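Serine/threonine-protein kinase Tel1 (Chaetomium thermophilum, PDB 6SKY) is a serine/threonine protein kinase of the ATM subfamily that probably senses DNA damage and activates checkpoint signalling by phosphorylating Ser/Thr-Gln sites. Local coordinates at residues N1761-L1766 with G1792-A1797; R1769-A1774 with P1799-L1804; E1822-W1827 with L1867-A1872. All coordinates share one frame; numbering follows the deposited sequence.

Interaction 1 (N1761-L1766 with G1792-A1797); sequences NWSQHL and GFAERA
Ala1794 packs against Ser1763 and Gln1764 where helix 1762-1771 and helix 1793-1808 of the alpha-solenoid region cross, each near its N-terminal end. The helical axes pass 8.4 Å apart at an angle of 72°, with Ala1794 facing Gln1764 where they meet. The CA atoms of Gln1764 and Ala1794 are 5.1 Å apart, a close approach consistent with the small alanine side chain. The Ala1794 methyl lies over the backbone of helix 1762-1771, 3.6 Å from Gln1764 CA, and it also faces the carbonyl carbon of Ser1763. Gln1764 adds its CB and little more. Its CG is anti to the backbone N (chi1 160°), and the extended chain leads the amide away from Ala1794. Glu1795 reaches back by a bend at chi2 (86°), which brings its carboxylate beside the Ser1763 hydroxyl; these groups are modelled too close together, so the nature of that polar meeting is doubtful. Leu1841 of helix 1836-1849 lies against Ser1763, and Leu1787 of helix 1783-1789 against Ala1794. Trp1762 turns to Phe1798 and Trp1827 instead. The methyl of Ala1794 ends 3.9 Å from Gln1764 CB.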
ATOM      1  N   ASN A1761      18.605 -50.893 -27.579  1.00 52.67           N
ATOM      2  CA  ASN A1761      17.737 -51.784 -28.333  1.00 52.67           C
ATOM      3  C   ASN A1761      16.760 -52.515 -27.425  1.00 52.67           C
ATOM      4  O   ASN A1761      16.338 -53.627 -27.731  1.00 52.67           O
ATOM      5  CB  ASN A1761      18.557 -52.784 -29.142  1.00 52.67           C
ATOM      6  CG  ASN A1761      19.283 -52.138 -30.295  1.00 52.67           C
ATOM      7  OD1 ASN A1761      20.508 -52.049 -30.299  1.00 52.67           O
ATOM      8  ND2 ASN A1761      18.531 -51.686 -31.284  1.00 52.67           N
ATOM      9  N   TRP A1762      16.394 -51.902 -26.301  1.00 44.38           N
ATOM     10  CA  TRP A1762      15.419 -52.518 -25.411  1.00 44.38           C
ATOM     11  C   TRP A1762      14.073 -52.660 -26.100  1.00 44.38           C
ATOM     12  O   TRP A1762      13.432 -53.714 -26.033  1.00 44.38           O
ATOM     13  CB  TRP A1762      15.287 -51.691 -24.137  1.00 44.38           C
ATOM     14  CG  TRP A1762      14.119 -52.055 -23.287  1.00 44.38           C
ATOM     15  CD1 TRP A1762      14.013 -53.126 -22.466  1.00 44.38           C
ATOM     16  CD2 TRP A1762      12.895 -51.330 -23.158  1.00 44.38           C
ATOM     17  NE1 TRP A1762      12.799 -53.123 -21.841  1.00 44.38           N
ATOM     18  CE2 TRP A1762      12.095 -52.025 -22.251  1.00 44.38           C
ATOM     19  CE3 TRP A1762      12.399 -50.160 -23.732  1.00 44.38           C
ATOM     20  CZ2 TRP A1762      10.830 -51.596 -21.904  1.00 44.38           C
ATOM     21  CZ3 TRP A1762      11.148 -49.739 -23.385  1.00 44.38           C
ATOM     22  CH2 TRP A1762      10.376 -50.452 -22.482  1.00 44.38           C
ATOM     23  N   SER A1763      13.633 -51.604 -26.781  1.00 42.13           N
ATOM     24  CA  SER A1763      12.319 -51.614 -27.406  1.00 42.13           C
ATOM     25  C   SER A1763      12.218 -52.689 -28.473  1.00 42.13           C
ATOM     26  O   SER A1763      11.204 -53.381 -28.564  1.00 42.13           O
ATOM     27  CB  SER A1763      12.025 -50.246 -28.003  1.00 42.13           C
ATOM     28  OG  SER A1763      13.177 -49.736 -28.639  1.00 42.13           O
ATOM     29  N   GLN A1764      13.264 -52.855 -29.278  1.00 45.15           N
ATOM     30  CA  GLN A1764      13.225 -53.821 -30.370  1.00 45.15           C
ATOM     31  C   GLN A1764      13.173 -55.249 -29.847  1.00 45.15           C
ATOM     32  O   GLN A1764      12.353 -56.060 -30.298  1.00 45.15           O
ATOM     33  CB  GLN A1764      14.439 -53.614 -31.264  1.00 45.15           C
ATOM     34  CG  GLN A1764      14.789 -54.793 -32.117  1.00 45.15           C
ATOM     35  CD  GLN A1764      16.126 -54.617 -32.788  1.00 45.15           C
ATOM     36  OE1 GLN A1764      16.603 -53.498 -32.954  1.00 45.15           O
ATOM     37  NE2 GLN A1764      16.749 -55.724 -33.165  1.00 45.15           N
ATOM     38  N   HIS A1765      14.028 -55.567 -28.879  1.00 46.24           N
ATOM     39  CA  HIS A1765      14.024 -56.899 -28.292  1.00 46.24           C
ATOM     40  C   HIS A1765      12.701 -57.199 -27.604  1.00 46.24           C
ATOM     41  O   HIS A1765      12.137 -58.286 -27.773  1.00 46.24           O
ATOM     42  CB  HIS A1765      15.182 -57.029 -27.311  1.00 46.24           C
ATOM     43  CG  HIS A1765      16.522 -56.782 -27.925  1.00 46.24           C
ATOM     44  ND1 HIS A1765      16.801 -57.074 -29.242  1.00 46.24           N
ATOM     45  CD2 HIS A1765      17.662 -56.274 -27.402  1.00 46.24           C
ATOM     46  CE1 HIS A1765      18.053 -56.749 -29.506  1.00 46.24           C
ATOM     47  NE2 HIS A1765      18.597 -56.260 -28.408  1.00 46.24           N
ATOM     48  N   LEU A1766      12.183 -56.247 -26.825  1.00 41.82           N
ATOM     49  CA  LEU A1766      10.934 -56.487 -26.108  1.00 41.82           C
ATOM     50  C   LEU A1766       9.757 -56.595 -27.063  1.00 41.82           C
ATOM     51  O   LEU A1766       8.854 -57.408 -26.851  1.00 41.82           O
ATOM     52  CB  LEU A1766      10.696 -55.383 -25.087  1.00 41.82           C
ATOM     53  CG  LEU A1766       9.463 -55.554 -24.212  1.00 41.82           C
ATOM     54  CD1 LEU A1766       9.530 -56.846 -23.455  1.00 41.82           C
ATOM     55  CD2 LEU A1766       9.358 -54.411 -23.261  1.00 41.82           C
ATOM     56  N   GLY A1792      14.562 -47.714 -35.953  1.00 43.23           N
ATOM     57  CA  GLY A1792      13.598 -46.792 -35.401  1.00 43.23           C
ATOM     58  C   GLY A1792      12.155 -47.192 -35.577  1.00 43.23           C
ATOM     59  O   GLY A1792      11.271 -46.396 -35.262  1.00 43.23           O
ATOM     60  N   PHE A1793      11.890 -48.395 -36.074  1.00 39.39           N
ATOM     61  CA  PHE A1793      10.519 -48.851 -36.248  1.00 39.39           C
ATOM     62  C   PHE A1793       9.927 -49.360 -34.948  1.00 39.39           C
ATOM     63  O   PHE A1793       8.724 -49.207 -34.718  1.00 39.39           O
ATOM     64  CB  PHE A1793      10.473 -49.946 -37.306  1.00 39.39           C
ATOM     65  CG  PHE A1793       9.097 -50.418 -37.637  1.00 39.39           C
ATOM     66  CD1 PHE A1793       8.312 -49.723 -38.523  1.00 39.39           C
ATOM     67  CD2 PHE A1793       8.601 -51.575 -37.089  1.00 39.39           C
ATOM     68  CE1 PHE A1793       7.058 -50.160 -38.837  1.00 39.39           C
ATOM     69  CE2 PHE A1793       7.346 -52.011 -37.404  1.00 39.39           C
ATOM     70  CZ  PHE A1793       6.575 -51.304 -38.277  1.00 39.39           C
ATOM     71  N   ALA A1794      10.753 -49.954 -34.090  1.00 40.14           N
ATOM     72  CA  ALA A1794      10.249 -50.533 -32.853  1.00 40.14           C
ATOM     73  C   ALA A1794       9.736 -49.463 -31.907  1.00 40.14           C
ATOM     74  O   ALA A1794       8.714 -49.655 -31.246  1.00 40.14           O
ATOM     75  CB  ALA A1794      11.337 -51.357 -32.184  1.00 40.14           C
ATOM     76  N   GLU A1795      10.421 -48.327 -31.829  1.00 41.96           N
ATOM     77  CA  GLU A1795       9.934 -47.250 -30.981  1.00 41.96           C
ATOM     78  C   GLU A1795       8.632 -46.664 -31.499  1.00 41.96           C
ATOM     79  O   GLU A1795       7.795 -46.231 -30.704  1.00 41.96           O
ATOM     80  CB  GLU A1795      10.988 -46.159 -30.856  1.00 41.96           C
ATOM     81  CG  GLU A1795      12.164 -46.544 -29.991  1.00 41.96           C
ATOM     82  CD  GLU A1795      13.238 -47.285 -30.754  1.00 41.96           C
ATOM     83  OE1 GLU A1795      13.437 -46.982 -31.949  1.00 41.96           O
ATOM     84  OE2 GLU A1795      13.891 -48.169 -30.160  1.00 41.96           O
ATOM     85  N   ARG A1796       8.439 -46.626 -32.814  1.00 41.07           N
ATOM     86  CA  ARG A1796       7.192 -46.098 -33.346  1.00 41.07           C
ATOM     87  C   ARG A1796       6.052 -47.091 -33.212  1.00 41.07           C
ATOM     88  O   ARG A1796       4.891 -46.682 -33.158  1.00 41.07           O
ATOM     89  CB  ARG A1796       7.356 -45.698 -34.812  1.00 41.07           C
ATOM     90  CG  ARG A1796       8.536 -44.801 -35.073  1.00 41.07           C
ATOM     91  CD  ARG A1796       8.282 -43.831 -36.206  1.00 41.07           C
ATOM     92  NE  ARG A1796       7.901 -44.483 -37.454  1.00 41.07           N
ATOM     93  CZ  ARG A1796       8.759 -45.025 -38.313  1.00 41.07           C
ATOM     94  NH1 ARG A1796      10.057 -45.010 -38.058  1.00 41.07           N
ATOM     95  NH2 ARG A1796       8.316 -45.595 -39.426  1.00 41.07           N
ATOM     96  N   ALA A1797       6.354 -48.383 -33.152  1.00 34.14           N
ATOM     97  CA  ALA A1797       5.329 -49.412 -33.151  1.00 34.14           C
ATOM     98  C   ALA A1797       5.103 -50.046 -31.792  1.00 34.14           C
ATOM     99  O   ALA A1797       4.223 -50.894 -31.669  1.00 34.14           O
ATOM    100  CB  ALA A1797       5.681 -50.501 -34.161  1.00 34.14           C
TER

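Interaction 2 (R1769-A1774 with P1799-L1804); sequences RLALSA and PFVVHL
The contact of Leu1770 and Ala1771 with Val1801 and Val1802 is made without rings from either segment; the flat groups of this region are turned to other neighbours. Phe1800 meets Tyr1848 edge-to-face, and His1803 meets Trp1866 in the same T-shaped way, while His1803 ND1 is hydrogen-bonded to Ser1670 OG. The contact itself is a meeting of aliphatic branches between the C-terminal part of helix 1762-1771 and the middle of helix 1793-1808, within the solenoid. Leu1770 CD1 comes 3.8 Å from Val1802 CG2, the two side chains crossing at a slant. Leu1770 gets there because CG stands anti to its carbonyl carbon (chi1 -73°). Val1802 starts off pointing away from the other helix and makes the contact through a single branch. Val1801 CG1 does the rest, 4.3 Å from Ala1771 CB and 4.4 Å from Leu1770 CB. Leu1780 of helix 1778-1781 packs on Val1801, and Phe1752 of a loop on Leu1770. The Leu1770 carbonyl oxygen accepts from Ser1773 N, and the chain makes a type I turn from Ala1771 to Ala1774. With no polar bond between the segments, these helices are held here by burial of aliphatic carbons, which imposes no directional bonding.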
ATOM      1  N   ARG A1769       9.939 -60.045 -28.552  1.00 48.85           N
ATOM      2  CA  ARG A1769       9.568 -61.040 -27.553  1.00 48.85           C
ATOM      3  C   ARG A1769       8.064 -61.078 -27.333  1.00 48.85           C
ATOM      4  O   ARG A1769       7.488 -62.148 -27.123  1.00 48.85           O
ATOM      5  CB  ARG A1769      10.291 -60.744 -26.246  1.00 48.85           C
ATOM      6  CG  ARG A1769       9.915 -61.645 -25.103  1.00 48.85           C
ATOM      7  CD  ARG A1769      10.676 -62.946 -25.153  1.00 48.85           C
ATOM      8  NE  ARG A1769      11.237 -63.270 -23.849  1.00 48.85           N
ATOM      9  CZ  ARG A1769      10.580 -63.911 -22.887  1.00 48.85           C
ATOM     10  NH1 ARG A1769      11.175 -64.157 -21.729  1.00 48.85           N
ATOM     11  NH2 ARG A1769       9.329 -64.306 -23.081  1.00 48.85           N
ATOM     12  N   LEU A1770       7.412 -59.914 -27.377  1.00 45.74           N
ATOM     13  CA  LEU A1770       5.963 -59.862 -27.208  1.00 45.74           C
ATOM     14  C   LEU A1770       5.244 -60.370 -28.447  1.00 45.74           C
ATOM     15  O   LEU A1770       4.309 -61.170 -28.345  1.00 45.74           O
ATOM     16  CB  LEU A1770       5.524 -58.435 -26.890  1.00 45.74           C
ATOM     17  CG  LEU A1770       5.835 -57.914 -25.494  1.00 45.74           C
ATOM     18  CD1 LEU A1770       5.434 -56.465 -25.385  1.00 45.74           C
ATOM     19  CD2 LEU A1770       5.103 -58.744 -24.474  1.00 45.74           C
ATOM     20  N   ALA A1771       5.660 -59.915 -29.627  1.00 47.39           N
ATOM     21  CA  ALA A1771       4.965 -60.289 -30.851  1.00 47.39           C
ATOM     22  C   ALA A1771       5.104 -61.772 -31.156  1.00 47.39           C
ATOM     23  O   ALA A1771       4.228 -62.348 -31.807  1.00 47.39           O
ATOM     24  CB  ALA A1771       5.484 -59.461 -32.022  1.00 47.39           C
ATOM     25  N   LEU A1772       6.187 -62.409 -30.707  1.00 51.05           N
ATOM     26  CA  LEU A1772       6.335 -63.838 -30.945  1.00 51.05           C
ATOM     27  C   LEU A1772       5.366 -64.666 -30.118  1.00 51.05           C
ATOM     28  O   LEU A1772       5.080 -65.807 -30.483  1.00 51.05           O
ATOM     29  CB  LEU A1772       7.765 -64.283 -30.650  1.00 51.05           C
ATOM     30  CG  LEU A1772       8.833 -63.908 -31.674  1.00 51.05           C
ATOM     31  CD1 LEU A1772      10.188 -64.379 -31.206  1.00 51.05           C
ATOM     32  CD2 LEU A1772       8.509 -64.481 -33.035  1.00 51.05           C
ATOM     33  N   SER A1773       4.849 -64.119 -29.025  1.00 54.55           N
ATOM     34  CA  SER A1773       3.969 -64.855 -28.131  1.00 54.55           C
ATOM     35  C   SER A1773       2.525 -64.908 -28.611  1.00 54.55           C
ATOM     36  O   SER A1773       1.677 -65.445 -27.893  1.00 54.55           O
ATOM     37  CB  SER A1773       4.017 -64.237 -26.734  1.00 54.55           C
ATOM     38  OG  SER A1773       3.516 -62.914 -26.754  1.00 54.55           O
ATOM     39  N   ALA A1774       2.220 -64.374 -29.789  1.00 56.69           N
ATOM     40  CA  ALA A1774       0.851 -64.347 -30.311  1.00 56.69           C
ATOM     41  C   ALA A1774       0.868 -64.654 -31.798  1.00 56.69           C
ATOM     42  O   ALA A1774       0.728 -63.758 -32.637  1.00 56.69           O
ATOM     43  CB  ALA A1774       0.188 -62.997 -30.040  1.00 56.69           C
ATOM     44  N   PRO A1799       3.687 -49.128 -28.769  1.00 29.89           N
ATOM     45  CA  PRO A1799       2.366 -49.143 -28.132  1.00 29.89           C
ATOM     46  C   PRO A1799       1.366 -50.031 -28.835  1.00 29.89           C
ATOM     47  O   PRO A1799       0.576 -50.710 -28.175  1.00 29.89           O
ATOM     48  CB  PRO A1799       1.951 -47.672 -28.186  1.00 29.89           C
ATOM     49  CG  PRO A1799       3.190 -46.945 -28.268  1.00 29.89           C
ATOM     50  CD  PRO A1799       4.069 -47.755 -29.127  1.00 29.89           C
ATOM     51  N   PHE A1800       1.373 -50.042 -30.164  1.00 30.55           N
ATOM     52  CA  PHE A1800       0.422 -50.861 -30.898  1.00 30.55           C
ATOM     53  C   PHE A1800       0.659 -52.338 -30.639  1.00 30.55           C
ATOM     54  O   PHE A1800      -0.291 -53.110 -30.492  1.00 30.55           O
ATOM     55  CB  PHE A1800       0.518 -50.557 -32.385  1.00 30.55           C
ATOM     56  CG  PHE A1800       0.317 -49.120 -32.717  1.00 30.55           C
ATOM     57  CD1 PHE A1800      -0.850 -48.480 -32.387  1.00 30.55           C
ATOM     58  CD2 PHE A1800       1.284 -48.413 -33.372  1.00 30.55           C
ATOM     59  CE1 PHE A1800      -1.035 -47.167 -32.695  1.00 30.55           C
ATOM     60  CE2 PHE A1800       1.092 -47.100 -33.679  1.00 30.55           C
ATOM     61  CZ  PHE A1800      -0.069 -46.482 -33.339  1.00 30.55           C
ATOM     62  N   VAL A1801       1.921 -52.748 -30.562  1.00 30.20           N
ATOM     63  CA  VAL A1801       2.228 -54.146 -30.297  1.00 30.20           C
ATOM     64  C   VAL A1801       1.781 -54.530 -28.898  1.00 30.20           C
ATOM     65  O   VAL A1801       1.145 -55.573 -28.697  1.00 30.20           O
ATOM     66  CB  VAL A1801       3.728 -54.409 -30.499  1.00 30.20           C
ATOM     67  CG1 VAL A1801       4.063 -55.825 -30.137  1.00 30.20           C
ATOM     68  CG2 VAL A1801       4.117 -54.135 -31.923  1.00 30.20           C
ATOM     69  N   VAL A1802       2.118 -53.704 -27.906  1.00 28.06           N
ATOM     70  CA  VAL A1802       1.722 -54.004 -26.533  1.00 28.06           C
ATOM     71  C   VAL A1802       0.210 -54.129 -26.431  1.00 28.06           C
ATOM     72  O   VAL A1802      -0.313 -55.069 -25.822  1.00 28.06           O
ATOM     73  CB  VAL A1802       2.259 -52.933 -25.574  1.00 28.06           C
ATOM     74  CG1 VAL A1802       1.652 -53.112 -24.225  1.00 28.06           C
ATOM     75  CG2 VAL A1802       3.743 -53.025 -25.479  1.00 28.06           C
ATOM     76  N   HIS A1803      -0.518 -53.193 -27.039  1.00 27.09           N
ATOM     77  CA  HIS A1803      -1.969 -53.243 -26.964  1.00 27.09           C
ATOM     78  C   HIS A1803      -2.524 -54.472 -27.664  1.00 27.09           C
ATOM     79  O   HIS A1803      -3.445 -55.109 -27.153  1.00 27.09           O
ATOM     80  CB  HIS A1803      -2.578 -51.983 -27.559  1.00 27.09           C
ATOM     81  CG  HIS A1803      -4.065 -52.041 -27.685  1.00 27.09           C
ATOM     82  ND1 HIS A1803      -4.723 -51.794 -28.866  1.00 27.09           N
ATOM     83  CD2 HIS A1803      -5.021 -52.331 -26.777  1.00 27.09           C
ATOM     84  CE1 HIS A1803      -6.021 -51.927 -28.682  1.00 27.09           C
ATOM     85  NE2 HIS A1803      -6.229 -52.252 -27.421  1.00 27.09           N
ATOM     86  N   LEU A1804      -1.996 -54.817 -28.838  1.00 32.80           N
ATOM     87  CA  LEU A1804      -2.514 -55.977 -29.556  1.00 32.80           C
ATOM     88  C   LEU A1804      -2.309 -57.256 -28.762  1.00 32.80           C
ATOM     89  O   LEU A1804      -3.211 -58.096 -28.686  1.00 32.80           O
ATOM     90  CB  LEU A1804      -1.852 -56.091 -30.924  1.00 32.80           C
ATOM     91  CG  LEU A1804      -2.412 -55.198 -32.020  1.00 32.80           C
ATOM     92  CD1 LEU A1804      -1.513 -55.236 -33.213  1.00 32.80           C
ATOM     93  CD2 LEU A1804      -3.780 -55.666 -32.404  1.00 32.80           C
TER

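Interaction 3 (E1822-W1827 with L1867-A1872); sequences ESLQEW and LDVNMA
Leu1824 of helix 1815-1827 touches two residues of the loop that leads into helix 1871-1880 with one methyl, CD1. It lies 3.8 Å from Leu1867 CD1, methyl against methyl, with the two leucine side chains crossing at about a right angle. The same CD1 is 4.2 Å from Val1869 CG2, a slanting approach. CG of Leu1824 stands anti to the carbonyl carbon (chi1 -82°), which carries the branched end out to both partners. Around this group, helix 1836-1849 supplies the next layer: Leu1842 packs on Leu1824, Leu1849 on Leu1867 and Ile1846 on Val1869. Leu1820, one turn back along helix 1815-1827, also touches Leu1867. Further out, the backbone of that helix is tied by the Ser1823 carbonyl oxygen, which accepts from both Glu1826 N and Trp1827 N. The Ser1823 CB sits 3.5 Å above one face of the Trp1827 indole, toward its rim. At the other end, Asn1870 is the N-cap of helix 1871-1880: its side chain caps a backbone N, and OD1 is hydrogen-bonded to Ser1873 OG. The join of helix and extended loop is thus wholly apolar, while Asn1870, beyond the apolar pair, caps the start of helix 1871-1880.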
ATOM      1  N   GLU A1822       4.974 -56.898 -13.603  1.00 53.68           N
ATOM      2  CA  GLU A1822       6.016 -57.184 -12.630  1.00 53.68           C
ATOM      3  C   GLU A1822       7.301 -56.437 -12.936  1.00 53.68           C
ATOM      4  O   GLU A1822       8.009 -56.035 -12.010  1.00 53.68           O
ATOM      5  CB  GLU A1822       6.291 -58.682 -12.567  1.00 53.68           C
ATOM      6  CG  GLU A1822       5.194 -59.472 -11.895  1.00 53.68           C
ATOM      7  CD  GLU A1822       5.506 -60.951 -11.807  1.00 53.68           C
ATOM      8  OE1 GLU A1822       6.448 -61.407 -12.489  1.00 53.68           O
ATOM      9  OE2 GLU A1822       4.807 -61.658 -11.050  1.00 53.68           O
ATOM     10  N   SER A1823       7.626 -56.247 -14.214  1.00 48.41           N
ATOM     11  CA  SER A1823       8.843 -55.521 -14.553  1.00 48.41           C
ATOM     12  C   SER A1823       8.702 -54.022 -14.342  1.00 48.41           C
ATOM     13  O   SER A1823       9.691 -53.352 -14.031  1.00 48.41           O
ATOM     14  CB  SER A1823       9.234 -55.798 -15.996  1.00 48.41           C
ATOM     15  OG  SER A1823       9.134 -57.175 -16.277  1.00 48.41           O
ATOM     16  N   LEU A1824       7.496 -53.478 -14.512  1.00 44.57           N
ATOM     17  CA  LEU A1824       7.306 -52.039 -14.367  1.00 44.57           C
ATOM     18  C   LEU A1824       7.664 -51.559 -12.973  1.00 44.57           C
ATOM     19  O   LEU A1824       8.069 -50.407 -12.803  1.00 44.57           O
ATOM     20  CB  LEU A1824       5.866 -51.662 -14.689  1.00 44.57           C
ATOM     21  CG  LEU A1824       5.492 -51.500 -16.153  1.00 44.57           C
ATOM     22  CD1 LEU A1824       4.003 -51.379 -16.268  1.00 44.57           C
ATOM     23  CD2 LEU A1824       6.162 -50.283 -16.716  1.00 44.57           C
ATOM     24  N   GLN A1825       7.523 -52.415 -11.966  1.00 52.35           N
ATOM     25  CA  GLN A1825       7.896 -52.025 -10.613  1.00 52.35           C
ATOM     26  C   GLN A1825       9.381 -51.732 -10.490  1.00 52.35           C
ATOM     27  O   GLN A1825       9.788 -51.043  -9.553  1.00 52.35           O
ATOM     28  CB  GLN A1825       7.505 -53.115  -9.627  1.00 52.35           C
ATOM     29  CG  GLN A1825       6.065 -53.539  -9.719  1.00 52.35           C
ATOM     30  CD  GLN A1825       5.698 -54.523  -8.637  1.00 52.35           C
ATOM     31  OE1 GLN A1825       6.416 -54.665  -7.650  1.00 52.35           O
ATOM     32  NE2 GLN A1825       4.580 -55.214  -8.816  1.00 52.35           N
ATOM     33  N   GLU A1826      10.193 -52.241 -11.408  1.00 51.11           N
ATOM     34  CA  GLU A1826      11.620 -51.964 -11.438  1.00 51.11           C
ATOM     35  C   GLU A1826      12.004 -50.941 -12.491  1.00 51.11           C
ATOM     36  O   GLU A1826      12.964 -50.194 -12.291  1.00 51.11           O
ATOM     37  CB  GLU A1826      12.398 -53.255 -11.698  1.00 51.11           C
ATOM     38  CG  GLU A1826      12.228 -54.306 -10.626  1.00 51.11           C
ATOM     39  CD  GLU A1826      13.092 -54.041  -9.416  1.00 51.11           C
ATOM     40  OE1 GLU A1826      14.226 -53.555  -9.593  1.00 51.11           O
ATOM     41  OE2 GLU A1826      12.639 -54.314  -8.285  1.00 51.11           O
ATOM     42  N   TRP A1827      11.277 -50.900 -13.607  1.00 45.62           N
ATOM     43  CA  TRP A1827      11.610 -49.986 -14.691  1.00 45.62           C
ATOM     44  C   TRP A1827      11.233 -48.548 -14.383  1.00 45.62           C
ATOM     45  O   TRP A1827      11.906 -47.628 -14.851  1.00 45.62           O
ATOM     46  CB  TRP A1827      10.914 -50.416 -15.971  1.00 45.62           C
ATOM     47  CG  TRP A1827      11.470 -51.632 -16.575  1.00 45.62           C
ATOM     48  CD1 TRP A1827      12.706 -52.145 -16.385  1.00 45.62           C
ATOM     49  CD2 TRP A1827      10.804 -52.506 -17.482  1.00 45.62           C
ATOM     50  NE1 TRP A1827      12.861 -53.289 -17.118  1.00 45.62           N
ATOM     51  CE2 TRP A1827      11.700 -53.532 -17.801  1.00 45.62           C
ATOM     52  CE3 TRP A1827       9.534 -52.521 -18.052  1.00 45.62           C
ATOM     53  CZ2 TRP A1827      11.370 -54.559 -18.663  1.00 45.62           C
ATOM     54  CZ3 TRP A1827       9.208 -53.538 -18.904  1.00 45.62           C
ATOM     55  CH2 TRP A1827      10.121 -54.543 -19.204  1.00 45.62           C
ATOM     56  N   LEU A1867      -2.631 -52.869 -17.653  1.00 36.26           N
ATOM     57  CA  LEU A1867      -1.488 -53.243 -16.841  1.00 36.26           C
ATOM     58  C   LEU A1867      -1.846 -52.979 -15.384  1.00 36.26           C
ATOM     59  O   LEU A1867      -2.984 -52.652 -15.058  1.00 36.26           O
ATOM     60  CB  LEU A1867      -0.242 -52.473 -17.268  1.00 36.26           C
ATOM     61  CG  LEU A1867       0.220 -52.691 -18.701  1.00 36.26           C
ATOM     62  CD1 LEU A1867       1.388 -51.804 -19.013  1.00 36.26           C
ATOM     63  CD2 LEU A1867       0.598 -54.127 -18.900  1.00 36.26           C
ATOM     64  N   ASP A1868      -0.870 -53.127 -14.499  1.00 41.79           N
ATOM     65  CA  ASP A1868      -1.047 -52.798 -13.087  1.00 41.79           C
ATOM     66  C   ASP A1868       0.086 -51.855 -12.720  1.00 41.79           C
ATOM     67  O   ASP A1868       1.167 -52.287 -12.316  1.00 41.79           O
ATOM     68  CB  ASP A1868      -1.068 -54.038 -12.216  1.00 41.79           C
ATOM     69  CG  ASP A1868      -2.460 -54.621 -12.077  1.00 41.79           C
ATOM     70  OD1 ASP A1868      -3.081 -54.938 -13.111  1.00 41.79           O
ATOM     71  OD2 ASP A1868      -2.938 -54.760 -10.933  1.00 41.79           O
ATOM     72  N   VAL A1869      -0.168 -50.568 -12.868  1.00 33.99           N
ATOM     73  CA  VAL A1869       0.845 -49.543 -12.691  1.00 33.99           C
ATOM     74  C   VAL A1869       0.668 -48.905 -11.326  1.00 33.99           C
ATOM     75  O   VAL A1869      -0.454 -48.614 -10.901  1.00 33.99           O
ATOM     76  CB  VAL A1869       0.761 -48.492 -13.808  1.00 33.99           C
ATOM     77  CG1 VAL A1869       1.954 -47.589 -13.765  1.00 33.99           C
ATOM     78  CG2 VAL A1869       0.666 -49.169 -15.142  1.00 33.99           C
ATOM     79  N   ASN A1870       1.776 -48.711 -10.627  1.00 33.05           N
ATOM     80  CA  ASN A1870       1.792 -47.897  -9.423  1.00 33.05           C
ATOM     81  C   ASN A1870       1.871 -46.447  -9.861  1.00 33.05           C
ATOM     82  O   ASN A1870       2.912 -45.997 -10.341  1.00 33.05           O
ATOM     83  CB  ASN A1870       2.972 -48.282  -8.543  1.00 33.05           C
ATOM     84  CG  ASN A1870       2.915 -47.645  -7.188  1.00 33.05           C
ATOM     85  OD1 ASN A1870       3.759 -46.827  -6.840  1.00 33.05           O
ATOM     86  ND2 ASN A1870       1.912 -48.011  -6.408  1.00 33.05           N
ATOM     87  N   MET A1871       0.772 -45.711  -9.710  1.00 29.70           N
ATOM     88  CA  MET A1871       0.684 -44.390 -10.313  1.00 29.70           C
ATOM     89  C   MET A1871       1.572 -43.363  -9.627  1.00 29.70           C
ATOM     90  O   MET A1871       1.923 -42.359 -10.247  1.00 29.70           O
ATOM     91  CB  MET A1871      -0.765 -43.932 -10.327  1.00 29.70           C
ATOM     92  CG  MET A1871      -1.591 -44.584 -11.410  1.00 29.70           C
ATOM     93  SD  MET A1871      -0.951 -44.208 -13.047  1.00 29.70           S
ATOM     94  CE  MET A1871      -1.908 -45.323 -14.053  1.00 29.70           C
ATOM     95  N   ALA A1872       1.975 -43.599  -8.382  1.00 29.81           N
ATOM     96  CA  ALA A1872       2.943 -42.712  -7.751  1.00 29.81           C
ATOM     97  C   ALA A1872       4.321 -42.876  -8.371  1.00 29.81           C
ATOM     98  O   ALA A1872       5.028 -41.890  -8.616  1.00 29.81           O
ATOM     99  CB  ALA A1872       2.994 -42.985  -6.255  1.00 29.81           C
TER

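How the interactions relate
Interactions 1 and 2 join the same pair, helix 1762-1771 and helix 1793-1808, their centres about 11 Å apart. Interaction 1 is partly buried and sets backbone against a single methyl, with polar side chains at its margin; interaction 2, farther along both helices, is buried and wholly aliphatic. Interaction 3 is buried and aliphatic too, but ties helix 1815-1827 to a loop rather than to another helix. It is linked to interaction 1 through the T-shaped pair of Trp1762 and Trp1827, with Leu1766 also on the latter ring, whereas interactions 2 and 3 do not touch. Helix 1836-1849 packs beside all three, and all lie far from the nucleotide site.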